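Local coordinates for putative GGDEF domain protein (Pseudomonas aeruginosa, PDB 7E6G), which probably catalyses the condensation of two GTP molecules into cyclic di-GMP, as a magnesium-dependent diguanylate cyclase of the GGDEF family, at residues Gln131-Val140 and Glu182-Leu193; Trp150-Glu161 and Val212-Val221. All coordinates share one frame; numbering follows the deposited sequence.

From the N terminus, helix 3-17 and the long helix 27-102 come first; all four segments follow and lie within the GGDEF domain. Strand 134-140 is the earliest, followed by helix 152-168. The chain then returns along strand 183-188, which closes the loop of interaction 1. After helix 193-208 it reaches the hairpin 212-219, which closes the loop of interaction 2. The two loops therefore cross: segments of one contact alternate with those of the other. Interaction 1 joins two neighbouring strands of the main sheet, and interaction 2 sets helix 152-168, and the end of helix 143-150, against a small hairpin. Phe184 and Glu182 pack on Leu159, and both contacts touch the bound nucleotide analogue.

Interaction 1 of 2, residues Gln131-Val140 and Glu182-Leu193; sequences QSYVLAMLDV and EEFLLLLPQTRL. With MG (magnesium ion), chain G; G2P (phosphomethylphosphonic acid guanylate ester), chain H.
With chi1 of Asp139 at 178°, its carboxylate extends away from the backbone N; Glu182 bends at chi2 (103°), and the two carboxylates meet at one magnesium ion. This is the metal site of the GGDEF domain, at the end of two antiparallel strands of its mixed sheet. Glu182 and Glu183 belong to the sequence GGEEF (180-184), this protein's form of the GGDEF signature. The ion is bound by Asp139 OD1 at 2.4 Å, Glu182 OE2 at 2.0 Å and the backbone Val140 O at 2.3 Å. O3B and O2A of the nucleotide analogue also bind it. The carboxylate planes of Asp139 and Glu182 stand 81° apart. Lys251 also bonds to Asp139 OD1. Asp139 OD2 and Glu183 OE2 both form salt bridges to Arg213 of the second subunit.

Away from the metal, paired backbone bonds join Val134 to Leu188, Ala136 to Leu186 and Leu138 to Phe184. Val140 N bonds to Glu182 O at the metal end. On one face, Leu185 CD1 lies 3.8 Å from Leu135 CG and also touches Met137. Helix 236-252 packs on Leu135 and Met137. On the other face, Ala136 CB meets Leu186 CB, and Leu138 CD2 approaches Phe184 CD1 at 4.0 Å. Beyond the strands, Thr191 N bonds to Ser132 O at 3.0 Å. Val134 branches two ways: CG1 reaches Leu193 CD1, and CG2 rests 3.6 Å from Leu188 CG.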
loop_
_atom_site.group_PDB
_atom_site.type_symbol
_atom_site.label_atom_id
_atom_site.label_comp_id
_atom_site.label_asym_id
_atom_site.label_seq_id
_atom_site.Cartn_x
_atom_site.Cartn_y
_atom_site.Cartn_z
ATOM N N GLN A 131 -25.069 -4.035 38.223
ATOM C CA GLN A 131 -23.909 -4.566 38.820
ATOM C C GLN A 131 -23.129 -3.458 39.515
ATOM O O GLN A 131 -22.696 -2.549 38.856
ATOM C CB GLN A 131 -23.103 -5.158 37.660
ATOM C CG GLN A 131 -23.272 -4.493 36.299
ATOM C CD GLN A 131 -22.193 -4.813 35.310
ATOM O OE1 GLN A 131 -21.033 -4.774 35.639
ATOM N NE2 GLN A 131 -22.560 -5.066 34.078
ATOM N N SER A 132 -22.955 -3.526 40.814
ATOM C CA SER A 132 -22.244 -2.542 41.479
ATOM C C SER A 132 -20.849 -2.849 41.756
ATOM O O SER A 132 -20.361 -3.820 41.448
ATOM C CB SER A 132 -22.960 -2.072 42.666
ATOM O OG SER A 132 -22.889 -3.022 43.627
ATOM N N TYR A 133 -20.168 -1.855 42.190
ATOM C CA TYR A 133 -18.766 -1.984 42.557
ATOM C C TYR A 133 -18.610 -1.697 44.043
ATOM O O TYR A 133 -19.510 -1.160 44.697
ATOM C CB TYR A 133 -17.880 -1.033 41.743
ATOM C CG TYR A 133 -18.293 0.407 41.890
ATOM C CD1 TYR A 133 -19.225 0.974 41.025
ATOM C CD2 TYR A 133 -17.800 1.186 42.932
ATOM C CE1 TYR A 133 -19.628 2.288 41.167
ATOM C CE2 TYR A 133 -18.175 2.510 43.081
ATOM C CZ TYR A 133 -19.101 3.056 42.193
ATOM O OH TYR A 133 -19.490 4.363 42.350
ATOM N N VAL A 134 -17.456 -2.061 44.588
ATOM C CA VAL A 134 -17.151 -1.631 45.946
ATOM C C VAL A 134 -15.931 -0.720 45.907
ATOM O O VAL A 134 -15.101 -0.772 44.996
ATOM C CB VAL A 134 -16.949 -2.813 46.929
ATOM C CG1 VAL A 134 -18.040 -3.877 46.724
ATOM C CG2 VAL A 134 -15.566 -3.410 46.805
ATOM N N LEU A 135 -15.859 0.144 46.904
ATOM C CA LEU A 135 -14.841 1.170 47.031
ATOM C C LEU A 135 -14.149 0.973 48.370
ATOM O O LEU A 135 -14.815 0.920 49.410
ATOM C CB LEU A 135 -15.495 2.551 46.971
ATOM C CG LEU A 135 -14.919 3.659 46.110
ATOM C CD1 LEU A 135 -14.691 3.155 44.695
ATOM C CD2 LEU A 135 -15.910 4.805 46.139
ATOM N N ALA A 136 -12.825 0.858 48.356
ATOM C CA ALA A 136 -12.043 0.774 49.588
ATOM C C ALA A 136 -11.032 1.916 49.597
ATOM O O ALA A 136 -10.232 2.042 48.676
ATOM C CB ALA A 136 -11.353 -0.588 49.696
ATOM N N MET A 137 -11.086 2.770 50.605
ATOM C CA MET A 137 -10.162 3.890 50.712
ATOM C C MET A 137 -9.206 3.641 51.874
ATOM O O MET A 137 -9.628 3.457 53.019
ATOM C CB MET A 137 -10.897 5.217 50.885
ATOM C CG MET A 137 -10.022 6.435 50.548
ATOM S SD MET A 137 -10.912 7.980 50.799
ATOM C CE MET A 137 -11.903 8.051 49.295
ATOM N N LEU A 138 -7.927 3.671 51.574
ATOM C CA LEU A 138 -6.863 3.223 52.447
ATOM C C LEU A 138 -5.969 4.420 52.748
ATOM O O LEU A 138 -5.651 5.194 51.852
ATOM C CB LEU A 138 -6.103 2.098 51.734
ATOM C CG LEU A 138 -5.143 1.150 52.434
ATOM C CD1 LEU A 138 -5.525 -0.289 52.147
ATOM C CD2 LEU A 138 -3.719 1.444 51.955
ATOM N N ASP A 139 -5.600 4.600 54.013
ATOM C CA ASP A 139 -4.779 5.730 54.444
ATOM C C ASP A 139 -3.701 5.195 55.373
ATOM O O ASP A 139 -4.013 4.494 56.340
ATOM C CB ASP A 139 -5.629 6.797 55.154
ATOM C CG ASP A 139 -4.809 7.989 55.662
ATOM O OD1 ASP A 139 -3.820 7.800 56.410
ATOM O OD2 ASP A 139 -5.179 9.143 55.340
ATOM N N VAL A 140 -2.442 5.547 55.093
ATOM C CA VAL A 140 -1.317 4.996 55.842
ATOM C C VAL A 140 -1.289 5.566 57.259
ATOM O O VAL A 140 -1.430 6.780 57.476
ATOM C CB VAL A 140 0.000 5.260 55.096
ATOM C CG1 VAL A 140 1.185 4.682 55.875
ATOM C CG2 VAL A 140 -0.061 4.643 53.710
ATOM N N GLU A 182 -0.714 9.895 50.774
ATOM C CA GLU A 182 -0.567 8.574 51.366
ATOM C C GLU A 182 -1.936 7.914 51.482
ATOM O O GLU A 182 -2.239 7.219 52.457
ATOM C CB GLU A 182 0.137 8.656 52.725
ATOM C CG GLU A 182 -0.065 9.989 53.454
ATOM C CD GLU A 182 -1.089 9.892 54.588
ATOM O OE1 GLU A 182 -2.140 10.577 54.513
ATOM O OE2 GLU A 182 -0.847 9.134 55.556
ATOM N N GLU A 183 -2.789 8.149 50.491
ATOM C CA GLU A 183 -4.101 7.528 50.407
ATOM C C GLU A 183 -4.208 6.779 49.087
ATOM O O GLU A 183 -3.665 7.218 48.062
ATOM C CB GLU A 183 -5.228 8.557 50.503
ATOM C CG GLU A 183 -5.298 9.300 51.809
ATOM C CD GLU A 183 -5.926 10.677 51.646
ATOM O OE1 GLU A 183 -5.322 11.551 50.974
ATOM O OE2 GLU A 183 -7.040 10.884 52.172
ATOM N N PHE A 184 -4.916 5.655 49.115
ATOM C CA PHE A 184 -5.135 4.832 47.938
ATOM C C PHE A 184 -6.616 4.495 47.838
ATOM O O PHE A 184 -7.288 4.279 48.849
ATOM C CB PHE A 184 -4.319 3.530 47.990
ATOM C CG PHE A 184 -2.819 3.727 48.037
ATOM C CD1 PHE A 184 -2.162 3.901 49.249
ATOM C CD2 PHE A 184 -2.061 3.695 46.869
ATOM C CE1 PHE A 184 -0.802 4.054 49.296
ATOM C CE2 PHE A 184 -0.679 3.851 46.912
ATOM C CZ PHE A 184 -0.049 4.032 48.126
ATOM N N LEU A 185 -7.122 4.445 46.619
ATOM C CA LEU A 185 -8.512 4.104 46.369
ATOM C C LEU A 185 -8.545 2.806 45.583
ATOM O O LEU A 185 -8.011 2.734 44.469
ATOM C CB LEU A 185 -9.237 5.223 45.620
ATOM C CG LEU A 185 -10.740 4.974 45.510
ATOM C CD1 LEU A 185 -11.390 4.797 46.872
ATOM C CD2 LEU A 185 -11.416 6.112 44.761
ATOM N N LEU A 186 -9.135 1.781 46.175
ATOM C CA LEU A 186 -9.374 0.507 45.521
ATOM C C LEU A 186 -10.783 0.546 44.936
ATOM O O LEU A 186 -11.745 0.850 45.651
ATOM C CB LEU A 186 -9.227 -0.642 46.525
ATOM C CG LEU A 186 -7.839 -1.250 46.821
ATOM C CD1 LEU A 186 -6.720 -0.209 47.010
ATOM C CD2 LEU A 186 -7.901 -2.156 48.042
ATOM N N LEU A 187 -10.900 0.277 43.642
ATOM C CA LEU A 187 -12.181 0.076 42.988
ATOM C C LEU A 187 -12.289 -1.386 42.574
ATOM O O LEU A 187 -11.492 -1.878 41.757
ATOM C CB LEU A 187 -12.341 0.992 41.782
ATOM C CG LEU A 187 -13.600 0.718 40.957
ATOM C CD1 LEU A 187 -14.796 1.346 41.585
ATOM C CD2 LEU A 187 -13.405 1.292 39.575
ATOM N N LEU A 188 -13.255 -2.092 43.152
ATOM C CA LEU A 188 -13.522 -3.452 42.707
ATOM C C LEU A 188 -14.795 -3.437 41.876
ATOM O O LEU A 188 -15.905 -3.344 42.432
ATOM C CB LEU A 188 -13.655 -4.420 43.886
ATOM C CG LEU A 188 -12.633 -4.287 45.007
ATOM C CD1 LEU A 188 -12.755 -5.465 45.965
ATOM C CD2 LEU A 188 -11.242 -4.196 44.436
ATOM N N PRO A 189 -14.690 -3.508 40.557
ATOM C CA PRO A 189 -15.879 -3.416 39.713
ATOM C C PRO A 189 -16.629 -4.733 39.691
ATOM O O PRO A 189 -16.051 -5.812 39.849
ATOM C CB PRO A 189 -15.302 -3.083 38.334
ATOM C CG PRO A 189 -13.960 -3.730 38.341
ATOM C CD PRO A 189 -13.465 -3.746 39.772
ATOM N N GLN A 190 -17.942 -4.620 39.492
ATOM C CA GLN A 190 -18.826 -5.779 39.438
ATOM C C GLN A 190 -18.549 -6.724 40.599
ATOM O O GLN A 190 -18.321 -7.921 40.422
ATOM C CB GLN A 190 -18.697 -6.496 38.093
ATOM C CG GLN A 190 -18.826 -5.562 36.903
ATOM C CD GLN A 190 -18.545 -6.250 35.596
ATOM O OE1 GLN A 190 -17.624 -5.871 34.868
ATOM N NE2 GLN A 190 -19.345 -7.258 35.276
ATOM N N THR A 191 -18.546 -6.158 41.797
ATOM C CA THR A 191 -18.244 -6.897 43.010
ATOM C C THR A 191 -19.188 -6.424 44.100
ATOM O O THR A 191 -19.519 -5.237 44.173
ATOM C CB THR A 191 -16.766 -6.711 43.429
ATOM O OG1 THR A 191 -15.894 -7.104 42.355
ATOM C CG2 THR A 191 -16.438 -7.527 44.667
ATOM N N ARG A 192 -19.662 -7.367 44.899
ATOM C CA ARG A 192 -20.432 -7.047 46.089
ATOM C C ARG A 192 -19.600 -7.261 47.356
ATOM O O ARG A 192 -18.648 -8.053 47.388
ATOM C CB ARG A 192 -21.726 -7.883 46.141
ATOM C CG ARG A 192 -22.912 -7.230 45.401
ATOM C CD ARG A 192 -23.555 -8.161 44.370
ATOM N NE ARG A 192 -22.604 -8.661 43.370
ATOM C CZ ARG A 192 -22.153 -7.979 42.315
ATOM N NH1 ARG A 192 -22.546 -6.726 42.092
ATOM N NH2 ARG A 192 -21.290 -8.556 41.482
ATOM N N LEU A 193 -19.998 -6.543 48.416
ATOM C CA LEU A 193 -19.273 -6.521 49.690
ATOM C C LEU A 193 -18.802 -7.901 50.123
ATOM O O LEU A 193 -17.641 -8.088 50.507
ATOM C CB LEU A 193 -20.173 -5.921 50.765
ATOM C CG LEU A 193 -19.578 -4.876 51.687
ATOM C CD1 LEU A 193 -18.690 -3.920 50.889
ATOM C CD2 LEU A 193 -20.678 -4.146 52.471
HETATM MG MG MG G . -1.939 8.995 57.194
HETATM P PG G2P H . -2.536 9.187 60.518
HETATM O O1G G2P H . -3.379 8.726 59.629
HETATM O O2G G2P H . -1.940 8.241 61.182
HETATM O O3G G2P H . -2.999 10.177 61.280
HETATM O O3B G2P H . -1.535 9.842 59.564
HETATM P PB G2P H . -0.120 10.522 59.530
HETATM O O1B G2P H . 0.496 9.764 58.675
HETATM O O2B G2P H . 0.477 10.683 60.706
HETATM C C3A G2P H . -0.193 12.139 58.917
HETATM P PA G2P H . -1.018 12.630 57.589
HETATM O O1A G2P H . -1.573 13.529 58.493
HETATM O O2A G2P H . -1.544 11.307 57.381
HETATM O "O5'" G2P H . 0.356 12.928 57.114
HETATM C "C5'" G2P H . 1.026 12.161 56.121
HETATM C "C4'" G2P H . 2.294 12.808 55.660
HETATM O "O4'" G2P H . 2.310 12.475 54.391
HETATM C "C3'" G2P H . 2.095 14.219 55.506
HETATM O "O3'" G2P H . 2.938 14.846 56.391
HETATM C "C2'" G2P H . 2.487 14.408 54.094
HETATM O "O2'" G2P H . 3.248 15.510 53.826
HETATM C "C1'" G2P H . 3.249 13.234 53.859
HETATM N N9 G2P H . 3.370 12.943 52.481
HETATM C C8 G2P H . 2.428 13.295 51.670
HETATM N N7 G2P H . 2.719 12.946 50.458
HETATM C C5 G2P H . 3.834 12.358 50.472
HETATM C C6 G2P H . 4.536 11.807 49.515
HETATM O O6 G2P H . 4.211 11.787 48.372
HETATM N N1 G2P H . 5.730 11.213 49.831
HETATM C C2 G2P H . 6.139 11.234 51.112
HETATM N N2 G2P H . 7.207 10.689 51.372
HETATM N N3 G2P H . 5.392 11.815 52.036
HETATM C C4 G2P H . 4.238 12.349 51.736
#

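Interaction 2 of 2, residues Trp150-Glu161 and Val212-Val221. With G2P (phosphomethylphosphonic acid guanylate ester), chain H.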
loop_
_atom_site.group_PDB
_atom_site.type_symbol
_atom_site.label_atom_id
_atom_site.label_comp_id
_atom_site.label_asym_id
_atom_site.label_seq_id
_atom_site.Cartn_x
_atom_site.Cartn_y
_atom_site.Cartn_z
ATOM N N TRP A 150 13.126 8.659 58.697
ATOM C CA TRP A 150 13.991 8.153 57.642
ATOM C C TRP A 150 14.025 9.033 56.402
ATOM O O TRP A 150 14.720 8.691 55.439
ATOM C CB TRP A 150 13.569 6.727 57.263
ATOM C CG TRP A 150 13.813 5.722 58.358
ATOM C CD1 TRP A 150 15.016 5.197 58.740
ATOM C CD2 TRP A 150 12.830 5.135 59.220
ATOM N NE1 TRP A 150 14.842 4.318 59.781
ATOM C CE2 TRP A 150 13.507 4.261 60.092
ATOM C CE3 TRP A 150 11.443 5.268 59.343
ATOM C CZ2 TRP A 150 12.842 3.525 61.074
ATOM C CZ3 TRP A 150 10.783 4.527 60.308
ATOM C CH2 TRP A 150 11.484 3.662 61.158
ATOM N N GLY A 151 13.307 10.147 56.392
ATOM C CA GLY A 151 13.301 11.018 55.237
ATOM C C GLY A 151 12.167 10.721 54.269
ATOM O O GLY A 151 11.572 9.645 54.261
ATOM N N HIS A 152 11.881 11.711 53.425
ATOM C CA HIS A 152 10.785 11.573 52.481
ATOM C C HIS A 152 11.115 10.576 51.372
ATOM O O HIS A 152 10.208 9.944 50.827
ATOM C CB HIS A 152 10.413 12.956 51.934
ATOM C CG HIS A 152 9.663 13.803 52.925
ATOM N ND1 HIS A 152 8.284 13.852 52.979
ATOM C CD2 HIS A 152 10.100 14.608 53.926
ATOM C CE1 HIS A 152 7.907 14.656 53.958
ATOM N NE2 HIS A 152 8.990 15.125 54.550
ATOM N N ASP A 153 12.399 10.393 51.043
ATOM C CA ASP A 153 12.767 9.382 50.053
ATOM C C ASP A 153 12.458 7.977 50.575
ATOM O O ASP A 153 12.004 7.100 49.820
ATOM C CB ASP A 153 14.246 9.544 49.683
ATOM C CG ASP A 153 14.494 10.700 48.689
ATOM O OD1 ASP A 153 14.109 10.590 47.503
ATOM O OD2 ASP A 153 15.075 11.735 49.084
ATOM N N SER A 154 12.646 7.767 51.881
ATOM C CA SER A 154 12.279 6.503 52.502
ATOM C C SER A 154 10.770 6.288 52.479
ATOM O O SER A 154 10.297 5.200 52.126
ATOM C CB SER A 154 12.799 6.461 53.933
ATOM O OG SER A 154 14.214 6.498 53.944
ATOM N N GLY A 155 9.997 7.295 52.890
ATOM C CA GLY A 155 8.558 7.195 52.748
ATOM C C GLY A 155 8.123 6.913 51.320
ATOM O O GLY A 155 7.142 6.201 51.095
ATOM N N ASP A 156 8.843 7.459 50.336
ATOM C CA ASP A 156 8.477 7.236 48.941
ATOM C C ASP A 156 8.691 5.778 48.566
ATOM O O ASP A 156 7.841 5.156 47.909
ATOM C CB ASP A 156 9.306 8.147 48.023
ATOM C CG ASP A 156 8.744 9.581 47.905
ATOM O OD1 ASP A 156 7.707 9.917 48.537
ATOM O OD2 ASP A 156 9.375 10.385 47.168
ATOM N N ARG A 157 9.835 5.224 48.967
ATOM C CA ARG A 157 10.051 3.794 48.792
ATOM C C ARG A 157 8.946 2.996 49.457
ATOM O O ARG A 157 8.429 2.030 48.881
ATOM C CB ARG A 157 11.421 3.415 49.339
ATOM C CG ARG A 157 12.505 4.029 48.484
ATOM C CD ARG A 157 13.544 3.019 48.100
ATOM N NE ARG A 157 14.413 2.782 49.241
ATOM C CZ ARG A 157 14.484 1.634 49.910
ATOM N NH1 ARG A 157 13.733 0.581 49.555
ATOM N NH2 ARG A 157 15.313 1.544 50.940
ATOM N N VAL A 158 8.546 3.414 50.657
ATOM C CA VAL A 158 7.476 2.727 51.370
ATOM C C VAL A 158 6.193 2.735 50.547
ATOM O O VAL A 158 5.518 1.708 50.409
ATOM C CB VAL A 158 7.277 3.366 52.757
ATOM C CG1 VAL A 158 5.929 2.961 53.344
ATOM C CG2 VAL A 158 8.387 2.946 53.679
ATOM N N LEU A 159 5.841 3.888 49.990
ATOM C CA LEU A 159 4.628 3.988 49.185
ATOM C C LEU A 159 4.716 3.127 47.932
ATOM O O LEU A 159 3.723 2.503 47.534
ATOM C CB LEU A 159 4.371 5.451 48.814
ATOM C CG LEU A 159 3.914 6.349 49.960
ATOM C CD1 LEU A 159 3.755 7.753 49.467
ATOM C CD2 LEU A 159 2.602 5.840 50.534
ATOM N N VAL A 160 5.890 3.076 47.293
ATOM C CA VAL A 160 6.045 2.186 46.140
ATOM C C VAL A 160 5.794 0.746 46.560
ATOM O O VAL A 160 5.095 -0.007 45.878
ATOM C CB VAL A 160 7.436 2.351 45.489
ATOM C CG1 VAL A 160 7.736 1.179 44.560
ATOM C CG2 VAL A 160 7.542 3.659 44.718
ATOM N N GLU A 161 6.347 0.342 47.697
ATOM C CA GLU A 161 6.197 -1.048 48.118
ATOM C C GLU A 161 4.755 -1.366 48.489
ATOM O O GLU A 161 4.263 -2.479 48.238
ATOM C CB GLU A 161 7.124 -1.327 49.291
ATOM C CG GLU A 161 8.568 -1.417 48.885
ATOM C CD GLU A 161 8.866 -2.717 48.195
ATOM O OE1 GLU A 161 9.268 -3.675 48.908
ATOM O OE2 GLU A 161 8.702 -2.776 46.950
ATOM N N VAL A 212 10.055 -2.883 54.426
ATOM C CA VAL A 212 10.851 -2.074 53.509
ATOM C C VAL A 212 12.204 -1.801 54.160
ATOM O O VAL A 212 12.278 -1.178 55.218
ATOM C CB VAL A 212 10.119 -0.768 53.159
ATOM C CG1 VAL A 212 10.923 0.082 52.220
ATOM C CG2 VAL A 212 8.776 -1.062 52.546
ATOM N N ARG A 213 13.279 -2.273 53.548
ATOM C CA ARG A 213 14.595 -2.063 54.132
ATOM C C ARG A 213 15.087 -0.660 53.830
ATOM O O ARG A 213 15.091 -0.237 52.673
ATOM C CB ARG A 213 15.578 -3.084 53.602
ATOM C CG ARG A 213 15.171 -4.481 53.952
ATOM C CD ARG A 213 16.137 -5.507 53.439
ATOM N NE ARG A 213 15.692 -6.814 53.890
ATOM C CZ ARG A 213 16.088 -7.360 55.030
ATOM N NH1 ARG A 213 16.958 -6.705 55.791
ATOM N NH2 ARG A 213 15.632 -8.558 55.395
ATOM N N VAL A 214 15.471 0.069 54.876
ATOM C CA VAL A 214 16.170 1.335 54.773
ATOM C C VAL A 214 17.424 1.180 55.599
ATOM O O VAL A 214 17.362 1.179 56.836
ATOM C CB VAL A 214 15.345 2.519 55.277
ATOM C CG1 VAL A 214 16.182 3.774 55.175
ATOM C CG2 VAL A 214 14.074 2.655 54.464
ATOM N N GLY A 215 18.556 1.076 54.928
ATOM C CA GLY A 215 19.814 0.794 55.563
ATOM C C GLY A 215 19.708 -0.276 56.625
ATOM O O GLY A 215 19.419 -1.448 56.379
ATOM N N THR A 216 19.894 0.163 57.837
ATOM C CA THR A 216 20.075 -0.697 58.966
ATOM C C THR A 216 18.756 -1.091 59.628
ATOM O O THR A 216 18.766 -1.874 60.589
ATOM C CB THR A 216 21.009 0.049 59.900
ATOM O OG1 THR A 216 22.117 -0.792 60.276
ATOM C CG2 THR A 216 20.268 0.605 61.053
ATOM N N GLU A 217 17.619 -0.615 59.099
ATOM C CA GLU A 217 16.305 -0.846 59.682
ATOM C C GLU A 217 15.356 -1.373 58.613
ATOM O O GLU A 217 15.565 -1.169 57.419
ATOM C CB GLU A 217 15.734 0.439 60.327
ATOM C CG GLU A 217 16.493 0.856 61.597
ATOM C CD GLU A 217 15.903 2.076 62.291
ATOM O OE1 GLU A 217 16.374 3.196 62.003
ATOM O OE2 GLU A 217 14.979 1.923 63.130
ATOM N N ALA A 218 14.328 -2.100 59.048
ATOM C CA ALA A 218 13.327 -2.679 58.154
ATOM C C ALA A 218 11.955 -2.205 58.621
ATOM O O ALA A 218 11.459 -2.664 59.656
ATOM C CB ALA A 218 13.406 -4.208 58.141
ATOM N N LEU A 219 11.355 -1.289 57.859
ATOM C CA LEU A 219 10.142 -0.589 58.263
ATOM C C LEU A 219 8.910 -1.438 57.995
ATOM O O LEU A 219 8.807 -2.108 56.963
ATOM C CB LEU A 219 9.998 0.731 57.508
ATOM C CG LEU A 219 10.913 1.920 57.797
ATOM C CD1 LEU A 219 12.373 1.530 57.816
ATOM C CD2 LEU A 219 10.710 3.038 56.769
ATOM N N SER A 220 7.975 -1.392 58.932
ATOM C CA SER A 220 6.645 -1.955 58.763
ATOM C C SER A 220 5.608 -0.875 59.054
ATOM O O SER A 220 5.861 0.075 59.809
ATOM C CB SER A 220 6.416 -3.148 59.673
ATOM O OG SER A 220 7.132 -4.275 59.189
ATOM N N VAL A 221 4.437 -1.016 58.430
ATOM C CA VAL A 221 3.402 -0.002 58.511
ATOM C C VAL A 221 2.052 -0.680 58.628
ATOM O O VAL A 221 1.895 -1.874 58.362
ATOM C CB VAL A 221 3.401 0.934 57.290
ATOM C CG1 VAL A 221 4.716 1.694 57.200
ATOM C CG2 VAL A 221 3.141 0.119 56.032
HETATM P PG G2P H . -2.536 9.187 60.518
HETATM O O1G G2P H . -3.379 8.726 59.629
HETATM O O2G G2P H . -1.940 8.241 61.182
HETATM O O3G G2P H . -2.999 10.177 61.280
HETATM O O3B G2P H . -1.535 9.842 59.564
HETATM P PB G2P H . -0.120 10.522 59.530
HETATM O O1B G2P H . 0.496 9.764 58.675
HETATM O O2B G2P H . 0.477 10.683 60.706
HETATM C C3A G2P H . -0.193 12.139 58.917
HETATM P PA G2P H . -1.018 12.630 57.589
HETATM O O1A G2P H . -1.573 13.529 58.493
HETATM O O2A G2P H . -1.544 11.307 57.381
HETATM O "O5'" G2P H . 0.356 12.928 57.114
HETATM C "C5'" G2P H . 1.026 12.161 56.121
HETATM C "C4'" G2P H . 2.294 12.808 55.660
HETATM O "O4'" G2P H . 2.310 12.475 54.391
HETATM C "C3'" G2P H . 2.095 14.219 55.506
HETATM O "O3'" G2P H . 2.938 14.846 56.391
HETATM C "C2'" G2P H . 2.487 14.408 54.094
HETATM O "O2'" G2P H . 3.248 15.510 53.826
HETATM C "C1'" G2P H . 3.249 13.234 53.859
HETATM N N9 G2P H . 3.370 12.943 52.481
HETATM C C8 G2P H . 2.428 13.295 51.670
HETATM N N7 G2P H . 2.719 12.946 50.458
HETATM C C5 G2P H . 3.834 12.358 50.472
HETATM C C6 G2P H . 4.536 11.807 49.515
HETATM O O6 G2P H . 4.211 11.787 48.372
HETATM N N1 G2P H . 5.730 11.213 49.831
HETATM C C2 G2P H . 6.139 11.234 51.112
HETATM N N2 G2P H . 7.207 10.689 51.372
HETATM N N3 G2P H . 5.392 11.815 52.036
HETATM C C4 G2P H . 4.238 12.349 51.736
#
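The guanine pocket of the GGDEF domain lies along helix 152-168, which also packs against the hairpin 212-219. Asp156 OD1 accepts two bonds from the guanine of the bound nucleotide analogue, from N1 at 2.7 Å and from N2 at 3.0 Å. N2 also makes a weak bond to His152 O. Gly155, which has no side chain, lies beside N2.

The hairpin packs on other residues. Leu219 lies over one ring face of Trp150, the last residue of helix 143-150, in a CH-pi contact, its CG 3.7 Å from the centroid of the six-membered ring. Val146 also touches Leu219. At the ring edge, Trp150 NE1 donates to Glu217 OE1 at 2.9 Å, approaching from above the carboxylate plane; ring and carboxylate are turned 61° apart.

Val158 CG2 packs on Leu219 CD2 and Val212 CG1. The other Val212 branch, CG2, meets CB and CG of Glu161, whose carboxylate pairs with Arg164. Ser154 OG bonds back to Trp150 O and touches Val214 CG1. The Arg157 chain bends at chi2 (-131°) and chi3, bringing its guanidinium edge to the hairpin backbone. NH2 donates to Arg213 O at a doubtfully short distance. Val158 CG1 lies 4.2 Å from Val221 CG1.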